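Local coordinates for reticulocyte binding protein (Streptococcus agalactiae COH1, PDB 3FAW), which probably hydrolyses the alpha-1,6-glucosidic linkages of pullulan and of branched alpha-glucans, as a secreted, cell-wall-attached pullulanase of group B Streptococcus, at residues S517-I520 / R521-K525; F528-E531 / G532-A535; D440-K443 / Y444-E448; D461-A464 / A465-E468; Q45-L48 / T49-Q52. All blocks are in the same frame, centred on the assembly; numbering follows the deposited sequence.

Interaction 1: S517-I520 / R521-K525; sequences SDDI and RNSLK
Arg521 lays its guanidinium group over Asp518 at the first turn of the helix 518-525, which follows the sixth strand of the catalytic TIM barrel. The CB of Asp518 sits 3.8 Å from NH2 of Arg521, over one face of the flat group and displaced toward its rim. The two charged ends do not touch; a water spans them, bonded to OD2 of Asp518 and weakly to Arg521 NH2. The guanidinium is also held at its edge. NE and NH2 of Arg521 each donate to OD1 of Asn522 at 3.1 Å, a side-on grip on a single oxygen that lies within the guanidinium plane. A bend at chi3 (79°) turns the otherwise extended arginine back for this grip. On another side of the helix, Ile520 and Leu524 point the same way side by side, with CG1 of Ile520 4.0 Å from CD1 of Leu524; Ile520 packs against Ile608 and Leu524 against Met607 of helix 590-609.

Ser517 is the N-cap residue, and its carbonyl is reached only weakly by Arg521 N, whereas Asn522 N bonds to Asp518 O at 2.9 Å. Ser523 turns back on its own helix, and Asp519 O takes two bonds from opposite faces of its plane, from Ser523 OG at 2.9 Å and Ser523 N at 3.0 Å. The second shell fixes the polar ends: Asp518 OD1 accepts from Asn557 and Gln504, Asp519 OD2 from Gly556 N, and Arg521 NH1 bonds with the Tyr569 hydroxyl.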
loop_
_atom_site.group_PDB
_atom_site.type_symbol
_atom_site.label_atom_id
_atom_site.label_comp_id
_atom_site.label_asym_id
_atom_site.label_seq_id
_atom_site.Cartn_x
_atom_site.Cartn_y
_atom_site.Cartn_z
ATOM N N SER A 517 4.880 -3.116 -11.862
ATOM C CA SER A 517 5.692 -2.870 -13.044
ATOM C C SER A 517 5.365 -1.516 -13.674
ATOM O O SER A 517 4.451 -1.399 -14.494
ATOM C CB SER A 517 5.508 -3.989 -14.068
ATOM O OG SER A 517 6.338 -3.780 -15.198
ATOM N N ASP A 518 6.127 -0.495 -13.292
ATOM C CA ASP A 518 5.986 0.830 -13.901
ATOM C C ASP A 518 6.396 0.850 -15.384
ATOM O O ASP A 518 5.943 1.708 -16.141
ATOM C CB ASP A 518 6.736 1.914 -13.100
ATOM C CG ASP A 518 8.190 1.560 -12.801
ATOM O OD1 ASP A 518 8.560 0.369 -12.803
ATOM O OD2 ASP A 518 8.969 2.496 -12.530
ATOM N N ASP A 519 7.228 -0.109 -15.791
ATOM C CA ASP A 519 7.685 -0.219 -17.179
ATOM C C ASP A 519 6.548 -0.545 -18.154
ATOM O O ASP A 519 6.432 0.088 -19.203
ATOM C CB ASP A 519 8.784 -1.280 -17.295
ATOM C CG ASP A 519 9.653 -1.098 -18.527
ATOM O OD1 ASP A 519 9.986 0.057 -18.854
ATOM O OD2 ASP A 519 10.029 -2.111 -19.152
ATOM N N ILE A 520 5.720 -1.531 -17.818
ATOM C CA ILE A 520 4.567 -1.864 -18.664
ATOM C C ILE A 520 3.521 -0.740 -18.622
ATOM O O ILE A 520 2.894 -0.436 -19.636
ATOM C CB ILE A 520 3.926 -3.242 -18.304
ATOM C CG1 ILE A 520 2.980 -3.690 -19.430
ATOM C CG2 ILE A 520 3.190 -3.183 -16.972
ATOM C CD1 ILE A 520 2.413 -5.097 -19.262
ATOM N N ARG A 521 3.347 -0.123 -17.454
ATOM C CA ARG A 521 2.472 1.048 -17.321
ATOM C C ARG A 521 2.902 2.142 -18.305
ATOM O O ARG A 521 2.128 2.533 -19.183
ATOM C CB ARG A 521 2.504 1.574 -15.880
ATOM C CG ARG A 521 1.686 2.848 -15.624
ATOM C CD ARG A 521 2.077 3.484 -14.295
ATOM N NE ARG A 521 3.330 4.240 -14.388
ATOM C CZ ARG A 521 4.047 4.674 -13.346
ATOM N NH1 ARG A 521 3.657 4.429 -12.101
ATOM N NH2 ARG A 521 5.173 5.353 -13.546
ATOM N N ASN A 522 4.148 2.601 -18.168
ATOM C CA ASN A 522 4.692 3.673 -19.011
ATOM C C ASN A 522 4.632 3.357 -20.500
ATOM O O ASN A 522 4.182 4.184 -21.301
ATOM C CB ASN A 522 6.146 3.975 -18.631
ATOM C CG ASN A 522 6.272 4.665 -17.289
ATOM O OD1 ASN A 522 5.278 5.017 -16.661
ATOM N ND2 ASN A 522 7.506 4.867 -16.845
ATOM N N SER A 523 5.094 2.162 -20.865
ATOM C CA SER A 523 5.159 1.758 -22.268
ATOM C C SER A 523 3.781 1.731 -22.939
ATOM O O SER A 523 3.649 2.124 -24.102
ATOM C CB SER A 523 5.831 0.391 -22.401
ATOM O OG SER A 523 7.172 0.439 -21.944
ATOM N N LEU A 524 2.762 1.281 -22.208
ATOM C CA LEU A 524 1.406 1.169 -22.765
ATOM C C LEU A 524 0.611 2.480 -22.768
ATOM O O LEU A 524 -0.091 2.765 -23.739
ATOM C CB LEU A 524 0.602 0.090 -22.029
ATOM C CG LEU A 524 1.058 -1.366 -22.177
ATOM C CD1 LEU A 524 -0.036 -2.315 -21.683
ATOM C CD2 LEU A 524 1.443 -1.697 -23.613
ATOM N N LYS A 525 0.697 3.264 -21.693
ATOM C CA LYS A 525 -0.152 4.470 -21.565
ATOM C C LYS A 525 0.453 5.645 -20.776
ATOM O O LYS A 525 -0.280 6.514 -20.306
ATOM C CB LYS A 525 -1.528 4.087 -20.980
ATOM C CG LYS A 525 -1.498 3.123 -19.792
ATOM C CD LYS A 525 -0.817 3.694 -18.550
ATOM C CE LYS A 525 -1.623 4.833 -17.918
ATOM N NZ LYS A 525 -1.099 5.199 -16.580
HETATM O O HOH W 1 7.612 4.986 -11.221
#

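Interaction 2: F528-E531 / G532-A535; sequences FPNE and GTPA
Asn530 to Thr533 fold into a type II beta turn, closed by a bond from Thr533 N to Asn530 O at 3.3 Å with an N-H...O angle of 157°. The turn belongs to the long loop between helix 518-525 and strand 542-543, on the surface of the catalytic domain. Gly532 takes the third position with a positive phi of 99°, a backbone conformation suited to glycine. Its amide nitrogen is bonded to Ser526 OG, tying the turn to the chain just after the helix.

Among the side chains, Thr533 carries the contact. With OG1 placed beside its own backbone N (chi1 -52°), the hydroxyl comes back over the turn and donates to Asn530 O at 2.9 Å. It approaches from above the carbonyl plane, on the same face as Thr533 N, so one residue grips one oxygen twice. The Glu531 chain is extended beyond CG, and its OE2 accepts from Leu576 N, a link to a separate loop. Nearer the turn, Thr533 OG1 also packs against CB of Asn530, 3.4 Å away.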
loop_
_atom_site.group_PDB
_atom_site.type_symbol
_atom_site.label_atom_id
_atom_site.label_comp_id
_atom_site.label_asym_id
_atom_site.label_seq_id
_atom_site.Cartn_x
_atom_site.Cartn_y
_atom_site.Cartn_z
ATOM N N PHE A 528 4.854 8.450 -14.627
ATOM C CA PHE A 528 5.994 9.239 -14.147
ATOM C C PHE A 528 7.293 8.813 -14.849
ATOM O O PHE A 528 7.544 7.614 -15.007
ATOM C CB PHE A 528 6.146 9.085 -12.635
ATOM C CG PHE A 528 7.254 9.918 -12.047
ATOM C CD1 PHE A 528 7.039 11.253 -11.723
ATOM C CD2 PHE A 528 8.514 9.370 -11.823
ATOM C CE1 PHE A 528 8.061 12.028 -11.183
ATOM C CE2 PHE A 528 9.540 10.137 -11.285
ATOM C CZ PHE A 528 9.312 11.469 -10.961
ATOM N N PRO A 529 8.136 9.786 -15.257
ATOM C CA PRO A 529 8.021 11.239 -15.104
ATOM C C PRO A 529 7.272 11.981 -16.225
ATOM O O PRO A 529 7.261 13.213 -16.221
ATOM C CB PRO A 529 9.486 11.679 -15.080
ATOM C CG PRO A 529 10.160 10.725 -16.004
ATOM C CD PRO A 529 9.397 9.424 -15.934
ATOM N N ASN A 530 6.647 11.257 -17.155
ATOM C CA ASN A 530 6.036 11.877 -18.337
ATOM C C ASN A 530 4.584 11.448 -18.600
ATOM O O ASN A 530 4.262 10.986 -19.693
ATOM C CB ASN A 530 6.892 11.580 -19.582
ATOM C CG ASN A 530 8.331 12.062 -19.442
ATOM O OD1 ASN A 530 9.271 11.346 -19.791
ATOM N ND2 ASN A 530 8.508 13.277 -18.934
ATOM N N GLU A 531 3.707 11.618 -17.610
ATOM C CA GLU A 531 2.286 11.278 -17.781
ATOM C C GLU A 531 1.633 12.163 -18.852
ATOM O O GLU A 531 1.798 13.388 -18.847
ATOM C CB GLU A 531 1.507 11.396 -16.462
ATOM C CG GLU A 531 0.105 10.776 -16.535
ATOM C CD GLU A 531 -0.658 10.823 -15.219
ATOM O OE1 GLU A 531 -0.776 11.916 -14.628
ATOM O OE2 GLU A 531 -1.165 9.763 -14.791
ATOM N N GLY A 532 0.891 11.533 -19.762
ATOM C CA GLY A 532 0.244 12.240 -20.869
ATOM C C GLY A 532 0.993 12.165 -22.190
ATOM O O GLY A 532 0.488 12.619 -23.213
ATOM N N THR A 533 2.198 11.596 -22.182
ATOM C CA THR A 533 2.955 11.387 -23.415
ATOM C C THR A 533 2.395 10.189 -24.181
ATOM O O THR A 533 2.139 9.147 -23.580
ATOM C CB THR A 533 4.443 11.143 -23.129
ATOM O OG1 THR A 533 4.940 12.184 -22.283
ATOM C CG2 THR A 533 5.246 11.123 -24.429
ATOM N N PRO A 534 2.181 10.336 -25.504
ATOM C CA PRO A 534 1.698 9.208 -26.313
ATOM C C PRO A 534 2.544 7.936 -26.164
ATOM O O PRO A 534 3.773 7.997 -26.210
ATOM C CB PRO A 534 1.778 9.746 -27.747
ATOM C CG PRO A 534 1.656 11.211 -27.605
ATOM C CD PRO A 534 2.339 11.557 -26.315
ATOM N N ALA A 535 1.868 6.805 -25.970
ATOM C CA ALA A 535 2.511 5.505 -25.796
ATOM C C ALA A 535 1.770 4.471 -26.653
ATOM O O ALA A 535 1.077 4.851 -27.597
ATOM C CB ALA A 535 2.520 5.110 -24.323
#

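Interaction 3: D440-K443 / Y444-E448; sequences DSIK and YLTSE
Residues 440-448 make an i to i+4 contact within one helix, 432-449, which precedes the fourth strand of the TIM barrel; it is carried by two hydroxyl side chains that fold back onto backbone carbonyls. Thr446 OG1 donates to Ile442 O at 2.6 Å, while Thr446 N reaches the same oxygen at 3.0 Å from the opposite face of the carbonyl plane. One residue later, Ser447 repeats the pattern on Lys443 O, with OG at 2.8 Å and N at 3.0 Å, again from opposite faces. Each carbonyl thus takes two bonds from one residue, which satisfies the hydroxyls within the helix itself.

The two residues get there by different torsions. Thr446 sets OG1 beside its backbone N (chi1 -55°), whereas Ser447 tucks OG between its backbone N and carbonyl carbon (chi1 63°). The hydroxyl of Thr446 also lies 4.1 Å from CG2 of Ile442, and the two side chains cross obliquely. Leu445 N bonds to Ser441 O at 2.8 Å, and CG of Leu445 rests against that oxygen at 3.2 Å.

Asp440 OD2 pairs with Arg436 and the Tyr220 hydroxyl, and Tyr444 packs on Lys222 and Pro246. Ser441 OG lies in hydrogen-bonding range of Val437 O and Leu438 O, which can only share its single proton, and also bonds with Tyr392 OH. Ile442, Leu445 and Thr446 all touch Phe454 of barrel strand 453-456, and Ile442 and Thr446 meet Ala474 of the neighbouring helix 464-477.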
loop_
_atom_site.group_PDB
_atom_site.type_symbol
_atom_site.label_atom_id
_atom_site.label_comp_id
_atom_site.label_asym_id
_atom_site.label_seq_id
_atom_site.Cartn_x
_atom_site.Cartn_y
_atom_site.Cartn_z
ATOM N N ASP A 440 4.112 -8.023 13.852
ATOM C CA ASP A 440 3.000 -8.376 14.748
ATOM C C ASP A 440 1.643 -7.934 14.197
ATOM O O ASP A 440 0.656 -8.649 14.358
ATOM C CB ASP A 440 3.179 -7.776 16.149
ATOM C CG ASP A 440 4.396 -8.318 16.881
ATOM O OD1 ASP A 440 4.863 -9.441 16.580
ATOM O OD2 ASP A 440 4.888 -7.597 17.770
ATOM N N SER A 441 1.589 -6.759 13.570
ATOM C CA SER A 441 0.345 -6.280 12.959
ATOM C C SER A 441 -0.047 -7.130 11.748
ATOM O O SER A 441 -1.221 -7.447 11.564
ATOM C CB SER A 441 0.438 -4.798 12.576
ATOM O OG SER A 441 1.665 -4.501 11.939
ATOM N N ILE A 442 0.936 -7.517 10.939
ATOM C CA ILE A 442 0.685 -8.418 9.813
ATOM C C ILE A 442 0.157 -9.771 10.309
ATOM O O ILE A 442 -0.773 -10.326 9.727
ATOM C CB ILE A 442 1.950 -8.615 8.939
ATOM C CG1 ILE A 442 2.275 -7.333 8.158
ATOM C CG2 ILE A 442 1.764 -9.789 7.974
ATOM C CD1 ILE A 442 1.355 -7.052 6.972
ATOM N N LYS A 443 0.734 -10.289 11.390
ATOM C CA LYS A 443 0.273 -11.552 11.983
ATOM C C LYS A 443 -1.126 -11.431 12.587
ATOM O O LYS A 443 -1.947 -12.344 12.458
ATOM C CB LYS A 443 1.241 -12.025 13.072
ATOM C CG LYS A 443 2.558 -12.584 12.559
ATOM C CD LYS A 443 3.565 -12.736 13.691
ATOM C CE LYS A 443 3.198 -13.871 14.637
ATOM N NZ LYS A 443 3.979 -13.801 15.899
ATOM N N TYR A 444 -1.383 -10.314 13.258
ATOM C CA TYR A 444 -2.695 -10.058 13.856
ATOM C C TYR A 444 -3.774 -9.931 12.780
ATOM O O TYR A 444 -4.799 -10.615 12.842
ATOM C CB TYR A 444 -2.658 -8.805 14.741
ATOM C CG TYR A 444 -4.029 -8.294 15.141
ATOM C CD1 TYR A 444 -4.782 -8.936 16.121
ATOM C CD2 TYR A 444 -4.576 -7.173 14.528
ATOM C CE1 TYR A 444 -6.048 -8.462 16.484
ATOM C CE2 TYR A 444 -5.830 -6.694 14.882
ATOM C CZ TYR A 444 -6.565 -7.338 15.853
ATOM O OH TYR A 444 -7.815 -6.847 16.192
ATOM N N LEU A 445 -3.537 -9.073 11.791
ATOM C CA LEU A 445 -4.486 -8.903 10.692
ATOM C C LEU A 445 -4.742 -10.217 9.950
ATOM O O LEU A 445 -5.889 -10.530 9.626
ATOM C CB LEU A 445 -4.014 -7.817 9.720
ATOM C CG LEU A 445 -3.974 -6.402 10.316
ATOM C CD1 LEU A 445 -3.240 -5.419 9.392
ATOM C CD2 LEU A 445 -5.380 -5.906 10.645
ATOM N N THR A 446 -3.685 -10.993 9.705
ATOM C CA THR A 446 -3.831 -12.274 9.010
ATOM C C THR A 446 -4.689 -13.258 9.802
ATOM O O THR A 446 -5.679 -13.769 9.292
ATOM C CB THR A 446 -2.467 -12.950 8.724
ATOM O OG1 THR A 446 -1.623 -12.057 7.994
ATOM C CG2 THR A 446 -2.660 -14.219 7.911
ATOM N N SER A 447 -4.299 -13.518 11.047
ATOM C CA SER A 447 -4.937 -14.561 11.846
ATOM C C SER A 447 -6.305 -14.142 12.404
ATOM O O SER A 447 -7.211 -14.971 12.492
ATOM C CB SER A 447 -4.010 -15.021 12.982
ATOM O OG SER A 447 -3.746 -13.968 13.889
ATOM N N GLU A 448 -6.454 -12.868 12.769
ATOM C CA GLU A 448 -7.709 -12.379 13.357
ATOM C C GLU A 448 -8.786 -12.116 12.298
ATOM O O GLU A 448 -9.924 -12.555 12.447
ATOM C CB GLU A 448 -7.467 -11.107 14.179
ATOM C CG GLU A 448 -8.643 -10.705 15.070
ATOM C CD GLU A 448 -9.054 -11.810 16.028
ATOM O OE1 GLU A 448 -8.166 -12.390 16.684
ATOM O OE2 GLU A 448 -10.264 -12.103 16.125
#

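Interaction 4: D461-A464 / A465-E468; sequences DHDA and AAIE
OD2 of Asp463 is gripped by two groups, the backbone N of Ala466 at 2.9 Å and the guanidinium of Arg435, which makes a salt bridge to it from helix 432-449. The amide comes from well above the carboxylate plane, 51° out of it, and its N-H...O angle is 137°. The other oxygen, OD1, is hydrogen-bonded with Thr429 OG1, so both ends of the carboxylate are fixed. Asp463 reaches Ala466 because chi1 of 56° places CG between its backbone N and carbonyl carbon. The same torsion brings OD2 to 3.3 Å from CB of Ala466 and 3.6 Å from CB of Ala465, small methyl groups that border the oxygen closely.

This is an N-cap: Asp463 stands directly before helix 464-477, the helix after the fourth strand of the TIM barrel, and supplies an acceptor to an amide of its first turn. The carboxylate would probably also interact favourably with the helix dipole. The regular helical pattern then begins with Glu468 N donating to Ala464 O at 2.8 Å.

Beside the cap, His462 and Ile467 cross at about a right angle, with CB of His462 4.0 Å from both CG1 and CD1 of Ile467. ND1 of His462 is bonded with Thr429 OG1, the hydroxyl that also serves Asp463. Glu468 OE2 is hydrogen-bonded with OG1 of Thr510, one of the residues of a bound calcium site.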
loop_
_atom_site.group_PDB
_atom_site.type_symbol
_atom_site.label_atom_id
_atom_site.label_comp_id
_atom_site.label_asym_id
_atom_site.label_seq_id
_atom_site.Cartn_x
_atom_site.Cartn_y
_atom_site.Cartn_z
ATOM N N ASP A 461 11.007 1.827 0.902
ATOM C CA ASP A 461 11.506 2.484 2.114
ATOM C C ASP A 461 12.008 1.481 3.151
ATOM O O ASP A 461 12.804 1.833 4.024
ATOM C CB ASP A 461 10.403 3.339 2.764
ATOM C CG ASP A 461 10.256 4.704 2.125
ATOM O OD1 ASP A 461 10.762 4.907 1.004
ATOM O OD2 ASP A 461 9.622 5.581 2.752
ATOM N N HIS A 462 11.526 0.241 3.065
ATOM C CA HIS A 462 11.831 -0.778 4.059
ATOM C C HIS A 462 13.011 -1.653 3.682
ATOM O O HIS A 462 13.296 -1.871 2.506
ATOM C CB HIS A 462 10.607 -1.663 4.296
ATOM C CG HIS A 462 9.479 -0.942 4.958
ATOM N ND1 HIS A 462 9.322 -0.524 6.236
ATOM C CD2 HIS A 462 8.350 -0.538 4.278
ATOM C CE1 HIS A 462 8.108 0.112 6.308
ATOM N NE2 HIS A 462 7.543 0.092 5.114
ATOM N N ASP A 463 13.692 -2.145 4.710
ATOM C CA ASP A 463 14.678 -3.199 4.562
ATOM C C ASP A 463 13.986 -4.484 4.111
ATOM O O ASP A 463 12.870 -4.792 4.547
ATOM C CB ASP A 463 15.434 -3.431 5.882
ATOM C CG ASP A 463 14.505 -3.751 7.047
ATOM O OD1 ASP A 463 13.746 -2.855 7.463
ATOM O OD2 ASP A 463 14.536 -4.893 7.549
ATOM N N ALA A 464 14.659 -5.228 3.239
ATOM C CA ALA A 464 14.140 -6.493 2.723
ATOM C C ALA A 464 13.921 -7.529 3.830
ATOM O O ALA A 464 12.991 -8.331 3.751
ATOM C CB ALA A 464 15.078 -7.048 1.655
ATOM N N ALA A 465 14.774 -7.499 4.856
ATOM C CA ALA A 465 14.692 -8.447 5.974
ATOM C C ALA A 465 13.365 -8.392 6.742
ATOM O O ALA A 465 12.813 -9.437 7.110
ATOM C CB ALA A 465 15.867 -8.234 6.933
ATOM N N ALA A 466 12.859 -7.185 6.986
ATOM C CA ALA A 466 11.584 -7.010 7.696
ATOM C C ALA A 466 10.392 -7.526 6.879
ATOM O O ALA A 466 9.484 -8.160 7.421
ATOM C CB ALA A 466 11.378 -5.540 8.072
ATOM N N ILE A 467 10.403 -7.262 5.577
ATOM C CA ILE A 467 9.316 -7.697 4.695
ATOM C C ILE A 467 9.387 -9.209 4.454
ATOM O O ILE A 467 8.348 -9.880 4.382
ATOM C CB ILE A 467 9.319 -6.935 3.345
ATOM C CG1 ILE A 467 9.344 -5.416 3.570
ATOM C CG2 ILE A 467 8.093 -7.308 2.517
ATOM C CD1 ILE A 467 8.187 -4.881 4.415
ATOM N N GLU A 468 10.607 -9.738 4.332
ATOM C CA GLU A 468 10.830 -11.189 4.284
ATOM C C GLU A 468 10.203 -11.873 5.492
ATOM O O GLU A 468 9.472 -12.853 5.353
ATOM C CB GLU A 468 12.330 -11.520 4.264
ATOM C CG GLU A 468 12.943 -11.684 2.878
ATOM C CD GLU A 468 12.572 -13.000 2.195
ATOM O OE1 GLU A 468 11.742 -13.758 2.741
ATOM O OE2 GLU A 468 13.117 -13.272 1.104
#

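Interaction 5: Q45-L48 / T49-Q52; sequences QTDL and TSIQ
The tip of a beta hairpin, strand 40-47 returning as strand 50-55, turns through a type I beta turn from Asp47 to Ser50. Asp47 organises it. Its OD1 accepts from Thr49 N at 2.9 Å, which makes an Asx turn; the amide meets the oxygen from 37° above the carboxylate plane. Placing CG between the backbone N and carbonyl carbon (chi1 67°) swings the carboxylate back over the turn, where OD1 also packs on CB of Ser50 at 3.0 Å.

Behind the turn the strands are antiparallel, with 144° between their directions. The pairing of Asp47 with Ser50 is of the hydrogen-bonded kind and that of Gln45 with Ile51 of the non-hydrogen-bonded kind. The register slips by one residue between these pairs, a beta bulge that takes in Thr46. Thr46 N donates to Ser50 O at 3.2 Å across it. Gln45 and Ile51 share one face of the sheet, CG of Gln45 lying 4.0 Å from CG1 of Ile51. The amide of Gln45 bridges onward: NE2 donates to Asp47 O at 3.1 Å and also to Phe100 O. At the bulge, CG2 of Thr46 rests on CG of Gln52 at 3.8 Å, their side chains at about a right angle.

Together these make a two-residue beta hairpin, its loop Leu48 and Thr49, closed by a type I turn with an Asx turn on its first residue, here joining the first two strands of the first beta domain of the modelled chain.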
loop_
_atom_site.group_PDB
_atom_site.type_symbol
_atom_site.label_atom_id
_atom_site.label_comp_id
_atom_site.label_asym_id
_atom_site.label_seq_id
_atom_site.Cartn_x
_atom_site.Cartn_y
_atom_site.Cartn_z
ATOM N N GLN A 45 26.557 5.485 23.821
ATOM C CA GLN A 45 26.988 4.166 24.289
ATOM C C GLN A 45 26.469 3.086 23.335
ATOM O O GLN A 45 25.258 2.968 23.113
ATOM C CB GLN A 45 26.513 3.891 25.719
ATOM C CG GLN A 45 27.124 2.611 26.315
ATOM C CD GLN A 45 26.852 2.428 27.795
ATOM O OE1 GLN A 45 26.317 3.314 28.460
ATOM N NE2 GLN A 45 27.219 1.262 28.320
ATOM N N THR A 46 27.400 2.296 22.794
ATOM C CA THR A 46 27.121 1.322 21.741
ATOM C C THR A 46 27.145 -0.129 22.233
ATOM O O THR A 46 26.576 -1.012 21.590
ATOM C CB THR A 46 28.142 1.473 20.597
ATOM O OG1 THR A 46 29.462 1.210 21.095
ATOM C CG2 THR A 46 28.090 2.889 20.017
ATOM N N ASP A 47 27.819 -0.379 23.354
ATOM C CA ASP A 47 27.750 -1.679 24.030
ATOM C C ASP A 47 28.145 -1.535 25.509
ATOM O O ASP A 47 28.353 -0.421 25.990
ATOM C CB ASP A 47 28.589 -2.746 23.293
ATOM C CG ASP A 47 30.085 -2.479 23.342
ATOM O OD1 ASP A 47 30.566 -1.819 24.285
ATOM O OD2 ASP A 47 30.789 -2.957 22.432
ATOM N N LEU A 48 28.249 -2.653 26.222
ATOM C CA LEU A 48 28.511 -2.618 27.661
ATOM C C LEU A 48 29.824 -1.920 28.016
ATOM O O LEU A 48 29.910 -1.254 29.051
ATOM C CB LEU A 48 28.481 -4.033 28.258
ATOM C CG LEU A 48 27.111 -4.723 28.308
ATOM C CD1 LEU A 48 27.225 -6.123 28.920
ATOM C CD2 LEU A 48 26.092 -3.892 29.084
ATOM N N THR A 49 30.832 -2.056 27.153
ATOM C CA THR A 49 32.175 -1.548 27.438
ATOM C C THR A 49 32.696 -0.523 26.419
ATOM O O THR A 49 33.911 -0.371 26.269
ATOM C CB THR A 49 33.183 -2.717 27.534
ATOM O OG1 THR A 49 33.269 -3.387 26.270
ATOM C CG2 THR A 49 32.759 -3.719 28.617
ATOM N N SER A 50 31.801 0.185 25.731
ATOM C CA SER A 50 32.229 1.116 24.676
ATOM C C SER A 50 31.323 2.342 24.504
ATOM O O SER A 50 30.096 2.217 24.430
ATOM C CB SER A 50 32.361 0.380 23.337
ATOM O OG SER A 50 33.082 1.161 22.397
ATOM N N ILE A 51 31.953 3.516 24.434
ATOM C CA ILE A 51 31.263 4.780 24.169
ATOM C C ILE A 51 31.970 5.558 23.056
ATOM O O ILE A 51 33.173 5.795 23.132
ATOM C CB ILE A 51 31.197 5.665 25.436
ATOM C CG1 ILE A 51 30.245 5.048 26.466
ATOM C CG2 ILE A 51 30.751 7.093 25.085
ATOM C CD1 ILE A 51 30.112 5.856 27.743
ATOM N N GLN A 52 31.224 5.950 22.025
ATOM C CA GLN A 52 31.780 6.780 20.952
ATOM C C GLN A 52 31.438 8.253 21.180
ATOM O O GLN A 52 30.271 8.607 21.343
ATOM C CB GLN A 52 31.322 6.310 19.562
ATOM C CG GLN A 52 29.820 6.256 19.323
ATOM C CD GLN A 52 29.474 6.047 17.859
ATOM O OE1 GLN A 52 30.213 5.394 17.116
ATOM N NE2 GLN A 52 28.343 6.602 17.435
#

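Overall arrangement
From the N terminus, interaction 5 comes first and closes the hairpin of the first beta domain of the modelled chain, about 27 Å centre to centre from interaction 4 and farther from the rest. The others follow in series through the TIM barrel, none enclosing or crossing another. Interaction 3 lies on the helix before the fourth strand, and interaction 4 starts the helix after it; their centres are about 17 Å apart, and the two helices pack together. Interaction 1 opens the helix after the sixth strand. Interaction 2, a turn in the following loop, folds back on it: Ser523 O lies 3.2 Å from CB of Ala535. Interactions 1 and 3 lie on opposite sides of the chain's centre.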